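Local coordinates for Bm4233, isoform b (Brugia malayi, PDB 6ANY), which probably binds and transports sterols or related lipids, as a secreted venom allergen-like protein of the CAP family and a vaccine candidate for lymphatic filariasis, at residues G80-A85 with K105-E110; M138-T143 with A169-K174. All coordinates share one frame; numbering follows the deposited sequence.

Contact 1: residues G80-A85 with K105-E110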
ATOM      1  N   GLY A  80       8.296   2.151   4.945  1.00 18.03           N
ATOM      2  CA  GLY A  80       8.230   1.517   3.642  1.00 15.27           C
ATOM      3  C   GLY A  80       8.015   2.515   2.525  1.00 14.87           C
ATOM      4  O   GLY A  80       7.434   3.564   2.765  1.00 14.16           O
ATOM      5  N   GLU A  81       8.430   2.172   1.290  1.00 14.11           N
ATOM      6  CA  GLU A  81       8.206   3.086   0.154  1.00 13.84           C
ATOM      7  C   GLU A  81       7.859   2.376  -1.120  1.00 13.33           C
ATOM      8  O   GLU A  81       8.516   1.457  -1.468  1.00 15.19           O
ATOM      9  CB  GLU A  81       9.431   3.997  -0.059  1.00 14.33           C
ATOM     10  CG  GLU A  81       9.307   4.981  -1.241  1.00 13.53           C
ATOM     11  CD  GLU A  81      10.539   5.828  -1.365  1.00 13.34           C
ATOM     12  OE1 GLU A  81      11.536   5.331  -1.956  1.00 12.98           O
ATOM     13  OE2 GLU A  81      10.561   6.956  -0.825  1.00 13.26           O
ATOM     14  N   ASN A  82       6.796   2.811  -1.818  1.00 12.63           N
ATOM     15  CA  ASN A  82       6.377   2.287  -3.105  1.00 11.87           C
ATOM     16  C   ASN A  82       6.387   3.484  -4.083  1.00 12.65           C
ATOM     17  O   ASN A  82       5.994   4.589  -3.722  1.00 12.97           O
ATOM     18  CB  ASN A  82       4.989   1.686  -3.022  1.00 13.12           C
ATOM     19  CG  ASN A  82       4.959   0.213  -2.517  1.00 14.10           C
ATOM     20  OD1 ASN A  82       5.981  -0.475  -2.545  1.00 14.74           O
ATOM     21  ND2 ASN A  82       3.737  -0.308  -2.240  1.00 12.94           N
ATOM     22  N   VAL A  83       6.841   3.245  -5.316  1.00 12.32           N
ATOM     23  CA  VAL A  83       7.054   4.247  -6.352  1.00 11.87           C
ATOM     24  C   VAL A  83       6.329   3.836  -7.607  1.00 12.03           C
ATOM     25  O   VAL A  83       6.408   2.714  -8.027  1.00 11.76           O
ATOM     26  CB  VAL A  83       8.557   4.365  -6.710  1.00 12.00           C
ATOM     27  CG1 VAL A  83       8.731   5.389  -7.770  1.00 11.89           C
ATOM     28  CG2 VAL A  83       9.421   4.689  -5.448  1.00 11.74           C
ATOM     29  N   TYR A  84       5.558   4.763  -8.175  1.00 12.94           N
ATOM     30  CA  TYR A  84       4.805   4.521  -9.409  1.00 13.13           C
ATOM     31  C   TYR A  84       4.972   5.710 -10.351  1.00 12.94           C
ATOM     32  O   TYR A  84       5.010   6.831  -9.917  1.00 13.49           O
ATOM     33  CB  TYR A  84       3.320   4.289  -9.104  1.00 14.40           C
ATOM     34  CG  TYR A  84       2.361   4.427 -10.287  1.00 14.98           C
ATOM     35  CD1 TYR A  84       2.046   3.359 -11.067  1.00 15.23           C
ATOM     36  CD2 TYR A  84       1.773   5.653 -10.600  1.00 16.58           C
ATOM     37  CE1 TYR A  84       1.175   3.471 -12.164  1.00 15.94           C
ATOM     38  CE2 TYR A  84       0.914   5.799 -11.688  1.00 15.48           C
ATOM     39  CZ  TYR A  84       0.577   4.721 -12.435  1.00 16.74           C
ATOM     40  OH  TYR A  84      -0.268   4.881 -13.526  1.00 19.08           O
ATOM     41  N   ALA A  85       5.080   5.443 -11.647  1.00 13.37           N
ATOM     42  CA  ALA A  85       5.099   6.487 -12.678  1.00 14.17           C
ATOM     43  C   ALA A  85       4.258   6.130 -13.908  1.00 14.88           C
ATOM     44  O   ALA A  85       4.021   4.965 -14.223  1.00 15.66           O
ATOM     45  CB  ALA A  85       6.493   6.820 -13.126  1.00 13.57           C
ATOM     46  N   LYS A 105      -3.299  -0.031  -7.926  1.00 15.53           N
ATOM     47  CA  LYS A 105      -3.661  -1.159  -8.838  1.00 15.82           C
ATOM     48  C   LYS A 105      -2.396  -1.759  -9.470  1.00 15.73           C
ATOM     49  O   LYS A 105      -2.245  -2.977  -9.586  1.00 16.81           O
ATOM     50  CB  LYS A 105      -4.578  -0.676  -9.948  1.00 16.68           C
ATOM     51  CG  LYS A 105      -6.040  -0.732  -9.599  1.00 19.22           C
ATOM     52  CD  LYS A 105      -6.882   0.190 -10.463  1.00 20.34           C
ATOM     53  CE  LYS A 105      -6.889  -0.299 -11.883  1.00 21.83           C
ATOM     54  NZ  LYS A 105      -7.452   0.797 -12.731  1.00 21.72           N
ATOM     55  N   SER A 106      -1.473  -0.912  -9.818  1.00 13.91           N
ATOM     56  CA  SER A 106      -0.232  -1.348 -10.420  1.00 15.22           C
ATOM     57  C   SER A 106       0.626  -2.148  -9.447  1.00 15.07           C
ATOM     58  O   SER A 106       0.982  -3.257  -9.703  1.00 14.33           O
ATOM     59  CB  SER A 106       0.554  -0.170 -10.937  1.00 15.20           C
ATOM     60  OG  SER A 106       1.789  -0.622 -11.383  1.00 15.36           O
ATOM     61  N   TRP A 107       0.862  -1.605  -8.294  1.00 16.07           N
ATOM     62  CA  TRP A 107       1.600  -2.340  -7.214  1.00 15.60           C
ATOM     63  C   TRP A 107       0.919  -3.644  -6.823  1.00 14.70           C
ATOM     64  O   TRP A 107       1.561  -4.721  -6.699  1.00 12.42           O
ATOM     65  CB  TRP A 107       1.771  -1.444  -5.980  1.00 14.82           C
ATOM     66  CG  TRP A 107       2.521  -0.160  -6.288  1.00 14.67           C
ATOM     67  CD1 TRP A 107       3.440   0.012  -7.246  1.00 15.60           C
ATOM     68  CD2 TRP A 107       2.354   1.124  -5.651  1.00 14.50           C
ATOM     69  NE1 TRP A 107       3.941   1.321  -7.234  1.00 16.09           N
ATOM     70  CE2 TRP A 107       3.270   2.025  -6.264  1.00 15.36           C
ATOM     71  CE3 TRP A 107       1.534   1.602  -4.642  1.00 14.83           C
ATOM     72  CZ2 TRP A 107       3.368   3.363  -5.892  1.00 13.84           C
ATOM     73  CZ3 TRP A 107       1.631   2.921  -4.274  1.00 14.67           C
ATOM     74  CH2 TRP A 107       2.531   3.794  -4.933  1.00 14.36           C
ATOM     75  N   TRP A 108      -0.382  -3.542  -6.636  1.00 14.57           N
ATOM     76  CA  TRP A 108      -1.176  -4.682  -6.196  1.00 14.15           C
ATOM     77  C   TRP A 108      -1.211  -5.773  -7.246  1.00 14.63           C
ATOM     78  O   TRP A 108      -1.259  -6.983  -6.885  1.00 14.73           O
ATOM     79  CB  TRP A 108      -2.594  -4.250  -5.812  1.00 14.68           C
ATOM     80  CG  TRP A 108      -3.302  -5.321  -5.046  1.00 15.42           C
ATOM     81  CD1 TRP A 108      -4.043  -6.369  -5.582  1.00 15.05           C
ATOM     82  CD2 TRP A 108      -3.305  -5.510  -3.617  1.00 14.07           C
ATOM     83  NE1 TRP A 108      -4.506  -7.159  -4.553  1.00 15.58           N
ATOM     84  CE2 TRP A 108      -4.076  -6.657  -3.349  1.00 14.01           C
ATOM     85  CE3 TRP A 108      -2.724  -4.836  -2.546  1.00 14.75           C
ATOM     86  CZ2 TRP A 108      -4.333  -7.087  -2.067  1.00 13.48           C
ATOM     87  CZ3 TRP A 108      -2.980  -5.283  -1.273  1.00 14.37           C
ATOM     88  CH2 TRP A 108      -3.735  -6.410  -1.051  1.00 13.56           C
ATOM     89  N   SER A 109      -1.119  -5.394  -8.532  1.00 13.34           N
ATOM     90  CA  SER A 109      -1.200  -6.362  -9.616  1.00 14.13           C
ATOM     91  C   SER A 109      -0.060  -7.383  -9.567  1.00 14.98           C
ATOM     92  O   SER A 109      -0.110  -8.418 -10.251  1.00 14.07           O
ATOM     93  CB  SER A 109      -1.164  -5.665 -11.007  1.00 15.58           C
ATOM     94  OG  SER A 109       0.184  -5.232 -11.357  1.00 15.00           O
ATOM     95  N   GLU A 110       0.983  -7.104  -8.785  1.00 15.66           N
ATOM     96  CA  GLU A 110       2.044  -8.091  -8.527  1.00 15.44           C
ATOM     97  C   GLU A 110       1.534  -9.410  -7.978  1.00 16.33           C
ATOM     98  O   GLU A 110       2.155 -10.469  -8.238  1.00 14.79           O
ATOM     99  CB  GLU A 110       3.154  -7.519  -7.620  1.00 15.75           C
ATOM    100  CG  GLU A 110       3.990  -6.473  -8.298  1.00 15.84           C
ATOM    101  CD  GLU A 110       4.915  -5.737  -7.376  1.00 18.41           C
ATOM    102  OE1 GLU A 110       4.843  -5.918  -6.145  1.00 19.62           O
ATOM    103  OE2 GLU A 110       5.738  -4.946  -7.890  1.00 19.98           O
TER

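Contact 2: residues M138-T143 with A169-K174. With NAG (2-acetamido-2-deoxy-beta-D-glucopyranose), chain C; NAG (2-acetamido-2-deoxy-beta-D-glucopyranose), chain B.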
ATOM      1  N   MET A 138       1.764  -3.269   0.489  1.00 15.77           N
ATOM      2  CA  MET A 138       0.353  -2.868   0.529  1.00 15.27           C
ATOM      3  C   MET A 138      -0.435  -3.882   1.342  1.00 15.08           C
ATOM      4  O   MET A 138      -1.469  -3.553   1.899  1.00 14.36           O
ATOM      5  CB  MET A 138      -0.303  -2.813  -0.887  1.00 14.77           C
ATOM      6  CG  MET A 138       0.170  -1.714  -1.800  1.00 14.66           C
ATOM      7  SD  MET A 138      -0.670  -1.680  -3.352  1.00 14.55           S
ATOM      8  CE  MET A 138      -2.358  -1.171  -2.922  1.00 16.12           C
ATOM      9  N   ALA A 139       0.000  -5.147   1.307  1.00 15.38           N
ATOM     10  CA  ALA A 139      -0.678  -6.209   2.054  1.00 15.04           C
ATOM     11  C   ALA A 139      -0.170  -6.484   3.478  1.00 14.67           C
ATOM     12  O   ALA A 139      -0.638  -7.402   4.095  1.00 15.73           O
ATOM     13  CB  ALA A 139      -0.637  -7.459   1.240  1.00 13.58           C
ATOM     14  N   TRP A 140       0.789  -5.715   3.980  1.00 15.88           N
ATOM     15  CA  TRP A 140       1.537  -6.093   5.175  1.00 16.34           C
ATOM     16  C   TRP A 140       0.639  -5.866   6.386  1.00 15.72           C
ATOM     17  O   TRP A 140       0.229  -4.759   6.670  1.00 14.93           O
ATOM     18  CB  TRP A 140       2.790  -5.265   5.275  1.00 17.10           C
ATOM     19  CG  TRP A 140       3.775  -5.771   6.202  1.00 16.79           C
ATOM     20  CD1 TRP A 140       4.040  -5.307   7.440  1.00 17.07           C
ATOM     21  CD2 TRP A 140       4.719  -6.805   5.927  1.00 16.36           C
ATOM     22  NE1 TRP A 140       5.096  -6.029   7.997  1.00 18.83           N
ATOM     23  CE2 TRP A 140       5.519  -6.964   7.080  1.00 17.41           C
ATOM     24  CE3 TRP A 140       4.917  -7.661   4.839  1.00 16.12           C
ATOM     25  CZ2 TRP A 140       6.502  -7.982   7.192  1.00 16.66           C
ATOM     26  CZ3 TRP A 140       5.921  -8.612   4.904  1.00 16.60           C
ATOM     27  CH2 TRP A 140       6.715  -8.769   6.091  1.00 16.49           C
ATOM     28  N   GLY A 141       0.275  -6.954   7.048  1.00 16.00           N
ATOM     29  CA  GLY A 141      -0.663  -6.884   8.175  1.00 16.02           C
ATOM     30  C   GLY A 141      -0.290  -5.950   9.269  1.00 15.15           C
ATOM     31  O   GLY A 141      -1.121  -5.209   9.768  1.00 14.82           O
ATOM     32  N   LYS A 142       0.977  -5.947   9.616  1.00 15.96           N
ATOM     33  CA  LYS A 142       1.458  -4.998  10.617  1.00 17.68           C
ATOM     34  C   LYS A 142       1.483  -3.479  10.243  1.00 15.86           C
ATOM     35  O   LYS A 142       1.465  -2.638  11.158  1.00 16.48           O
ATOM     36  CB  LYS A 142       2.808  -5.422  11.187  1.00 18.57           C
ATOM     37  CG  LYS A 142       2.716  -6.606  12.152  1.00 20.47           C
ATOM     38  CD  LYS A 142       4.157  -7.096  12.448  1.00 24.32           C
ATOM     39  CE  LYS A 142       4.212  -8.553  12.958  1.00 26.79           C
ATOM     40  NZ  LYS A 142       4.016  -8.467  14.427  1.00 28.93           N
ATOM     41  N   THR A 143       1.519  -3.140   8.966  1.00 13.75           N
ATOM     42  CA  THR A 143       1.524  -1.739   8.542  1.00 13.05           C
ATOM     43  C   THR A 143       0.140  -1.168   8.838  1.00 14.02           C
ATOM     44  O   THR A 143      -0.843  -1.851   8.586  1.00 14.96           O
ATOM     45  CB  THR A 143       1.828  -1.635   7.026  1.00 12.77           C
ATOM     46  OG1 THR A 143       3.151  -2.156   6.772  1.00 12.84           O
ATOM     47  CG2 THR A 143       1.735  -0.209   6.557  1.00 11.63           C
ATOM     48  N   ALA A 169       7.257  -0.043   8.418  1.00 16.82           N
ATOM     49  CA  ALA A 169       7.715  -0.617   7.187  1.00 17.89           C
ATOM     50  C   ALA A 169       7.484  -2.093   7.154  1.00 18.91           C
ATOM     51  O   ALA A 169       7.643  -2.738   8.111  1.00 18.16           O
ATOM     52  CB  ALA A 169       9.151  -0.279   6.916  1.00 18.00           C
ATOM     53  N   GLY A 170       7.017  -2.559   6.021  1.00 19.13           N
ATOM     54  CA  GLY A 170       6.720  -3.931   5.757  1.00 19.80           C
ATOM     55  C   GLY A 170       7.962  -4.627   5.186  1.00 20.44           C
ATOM     56  O   GLY A 170       9.061  -4.086   5.189  1.00 20.21           O
ATOM     57  N   ASN A 171       7.771  -5.839   4.702  1.00 20.40           N
ATOM     58  CA  ASN A 171       8.782  -6.606   3.970  1.00 21.93           C
ATOM     59  C   ASN A 171      10.055  -7.021   4.757  1.00 22.50           C
ATOM     60  O   ASN A 171      11.141  -7.153   4.197  1.00 22.43           O
ATOM     61  CB  ASN A 171       9.170  -5.890   2.656  1.00 20.62           C
ATOM     62  CG  ASN A 171       7.981  -5.612   1.769  1.00 21.51           C
ATOM     63  OD1 ASN A 171       6.902  -6.270   1.878  1.00 19.69           O
ATOM     64  ND2 ASN A 171       8.147  -4.610   0.894  1.00 19.20           N
ATOM     65  N   MET A 172       9.905  -7.279   6.034  1.00 23.96           N
ATOM     66  CA  MET A 172      10.979  -7.838   6.820  1.00 26.19           C
ATOM     67  C   MET A 172      11.079  -9.334   6.420  1.00 25.78           C
ATOM     68  O   MET A 172      10.052 -10.075   6.454  1.00 19.53           O
ATOM     69  CB  MET A 172      10.707  -7.682   8.318  1.00 34.63           C
ATOM     70  CG  MET A 172      11.359  -6.471   9.011  1.00 46.22           C
ATOM     71  SD  MET A 172      13.166  -6.602   9.306  1.00 58.51           S
ATOM     72  CE  MET A 172      13.518  -8.377   9.407  1.00 58.76           C
ATOM     73  N   LEU A 173      12.280  -9.773   6.017  1.00 21.48           N
ATOM     74  CA  LEU A 173      12.448 -11.134   5.555  1.00 22.82           C
ATOM     75  C   LEU A 173      12.261 -12.106   6.692  1.00 21.76           C
ATOM     76  O   LEU A 173      12.614 -11.830   7.868  1.00 24.35           O
ATOM     77  CB  LEU A 173      13.823 -11.375   4.879  1.00 26.86           C
ATOM     78  CG  LEU A 173      14.042 -10.637   3.532  1.00 31.73           C
ATOM     79  CD1 LEU A 173      15.493 -10.680   3.004  1.00 34.58           C
ATOM     80  CD2 LEU A 173      13.087 -11.165   2.487  1.00 33.10           C
ATOM     81  N   LYS A 174      11.621 -13.206   6.352  1.00 22.44           N
ATOM     82  CA  LYS A 174      11.383 -14.320   7.266  1.00 27.05           C
ATOM     83  C   LYS A 174      10.254 -14.047   8.229  1.00 24.45           C
ATOM     84  O   LYS A 174      10.009 -14.845   9.111  1.00 27.72           O
ATOM     85  CB  LYS A 174      12.661 -14.775   8.019  1.00 28.18           C
ATOM     86  CG  LYS A 174      13.782 -15.151   7.074  1.00 30.07           C
ATOM     87  CD  LYS A 174      14.909 -15.876   7.814  1.00 35.03           C
ATOM     88  CE  LYS A 174      16.299 -15.283   7.637  1.00 37.77           C
ATOM     89  NZ  LYS A 174      16.996 -15.191   8.962  1.00 39.95           N
TER
HETATM   90  C1  NAG C   1      10.076 -18.556   7.329  1.00 30.00           C
HETATM   91  C2  NAG C   1       9.913 -18.610   8.835  1.00 30.00           C
HETATM   92  C3  NAG C   1      11.292 -18.728   9.484  1.00 30.00           C
HETATM   93  C4  NAG C   1      12.120 -19.841   8.829  1.00 30.00           C
HETATM   94  C5  NAG C   1      12.108 -19.692   7.302  1.00 30.00           C
HETATM   95  C6  NAG C   1      12.832 -20.812   6.563  1.00 30.00           C
HETATM   96  C7  NAG C   1       8.006 -17.534   9.901  1.00 30.00           C
HETATM   97  C8  NAG C   1       7.464 -16.265  10.478  1.00 30.00           C
HETATM   98  N2  NAG C   1       9.175 -17.437   9.275  1.00 30.00           N
HETATM   99  O3  NAG C   1      11.148 -19.004  10.879  1.00 30.00           O
HETATM  100  O4  NAG C   1      13.469 -19.792   9.332  1.00 30.00           O
HETATM  101  O5  NAG C   1      10.767 -19.683   6.838  1.00 30.00           O
HETATM  102  O6  NAG C   1      12.423 -22.074   7.096  1.00 30.00           O
HETATM  103  O7  NAG C   1       7.410 -18.589  10.003  1.00 30.00           O
HETATM  104  C1  NAG B   2      13.943 -21.088   9.758  1.00 30.00           C
HETATM  105  C2  NAG B   2      15.459 -21.136   9.597  1.00 30.00           C
HETATM  106  C3  NAG B   2      16.004 -22.500   9.995  1.00 30.00           C
HETATM  107  C4  NAG B   2      15.566 -22.784  11.430  1.00 30.00           C
HETATM  108  C5  NAG B   2      14.038 -22.703  11.461  1.00 30.00           C
HETATM  109  C6  NAG B   2      13.465 -23.074  12.821  1.00 30.00           C
HETATM  110  C7  NAG B   2      16.782 -19.918   7.989  1.00 30.00           C
HETATM  111  C8  NAG B   2      17.670 -20.238   6.824  1.00 30.00           C
HETATM  112  N2  NAG B   2      15.838 -20.814   8.239  1.00 30.00           N
HETATM  113  O3  NAG B   2      17.430 -22.520   9.830  1.00 30.00           O
HETATM  114  O4  NAG B   2      15.982 -24.088  11.852  1.00 30.00           O
HETATM  115  O5  NAG B   2      13.612 -21.388  11.108  1.00 30.00           O
HETATM  116  O6  NAG B   2      12.096 -22.670  12.871  1.00 30.00           O
HETATM  117  O7  NAG B   2      16.917 -18.909   8.665  1.00 30.00           O

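Contact 1: residues G80-A85 with K105-E110
Trp107 lays its indole against strand 80-87 and meets Asn82, Val83 and Tyr84 in turn. Asn82 covers one ring face. Its CB stands 3.5 Å from the centroid of the six-membered ring, almost exactly on the normal, in a CH-pi contact. The Asn82 amide does not stack. Its plane is turned 48° from the ring, and ND2 lies 3.8 Å from Trp107 CE3. That ND2 is held elsewhere, by Tyr166 OH and His134 O. Trp107 CG is anti to its carbonyl carbon (chi1 -59°), which sends the indole out from the helix to the strand. There NE1 donates to Val83 O at 2.9 Å. The bond is moderately bent, 149° at the hydrogen, and the donor sits above the carbonyl plane. Tyr84 CB packs tightly at 3.3 Å from Trp107 CZ2. Further along, Tyr84 CD1 touches Ser106 CB at 3.8 Å. Strand 80-87 is an outer strand of the mixed sheet, and Asn82 and Tyr84 pair with strand 159-167 through backbone bonds. Nearby, Glu81 bonds to His70 and Glu110 to His134, which is consistent with the His/Glu tetrad of the CAP cavity. The His134 ring also meets the indole. The chemistry implies an indole fixed in rotation: its N-H serves a carbonyl of the outer strand, while Asn82 CB covers one of its faces.

Contact 2: residues M138-T143 with A169-K174
Trp140 receives the backbone of Gly170 and Asn171 on one face of its indole. Gly170 CA stands 3.3 Å from the centroid of the five-membered ring, nearly on the normal, and makes a CH-pi contact. Gly170 has no side chain, and this lets the main chain come so close. Asn171 N follows over the six-membered ring, 3.3 Å from Trp140 CZ3, with its N-H leaning toward the ring. Met172 N comes next, 3.5 Å from Trp140 CH2. The indole thus runs along the peptide chain. Its direction follows from CG being anti to the backbone N (chi1 -165°). The Asn171 amide stands almost upright against the ring, with planes 87° apart, and its OD1 is 3.8 Å from Trp140 CE3.

The second shell fixes both partners. Trp140 begins a type I beta turn, closed by Thr143 N bonding to Trp140 O at 3.1 Å. Gln137 spans the two segments, with OE1 bonded to Gly170 N and NE2 to Thr143 OG1. Thr143 OG1 also bonds to Pro168 O, and Asn171 OD1 to Thr136 OG1. Arg24 NH1 reaches the Trp140 carbonyl. At the far end, Lys174 O accepts a nearly straight bond from N2 of the chain C NAG at 2.7 Å. This sugar is part of a glycan on the protein itself, probably N-linked to Asn122 in its Asn-Leu-Thr sequon. Residues 138-140 end the HFTQMAW sequence and 169-171 end CHYSPAGN, two signature motifs of the CAP family. No hydrogen bond joins the two segments directly. The chemistry implies that a CH-pi contact and a backbone N-H over the indole face join them, and that polar side chains from helix 133-138 set the position of the peptide.

Overall arrangement
The two contacts follow one another along the chain, and their centres lie 14 Å apart. Met138, near the end of helix 133-138, joins them. Its SD is 3.6 Å from Trp107 CB, and its CB is 3.6 Å from Trp108 CE3. A second junction lies where Gly80 N approaches Ala169 CB at 3.2 Å. Helix 133-138 therefore serves both sites. His134 and Met138 pack on Trp107, while Gln137 and Thr136 hold the loops of contact 2. Contact 1 borders the His/Glu cluster likely to form the CAP cavity. Contact 2 extends outward to the glycan, with the side chain of Met172 about 9 Å from a bound fucose.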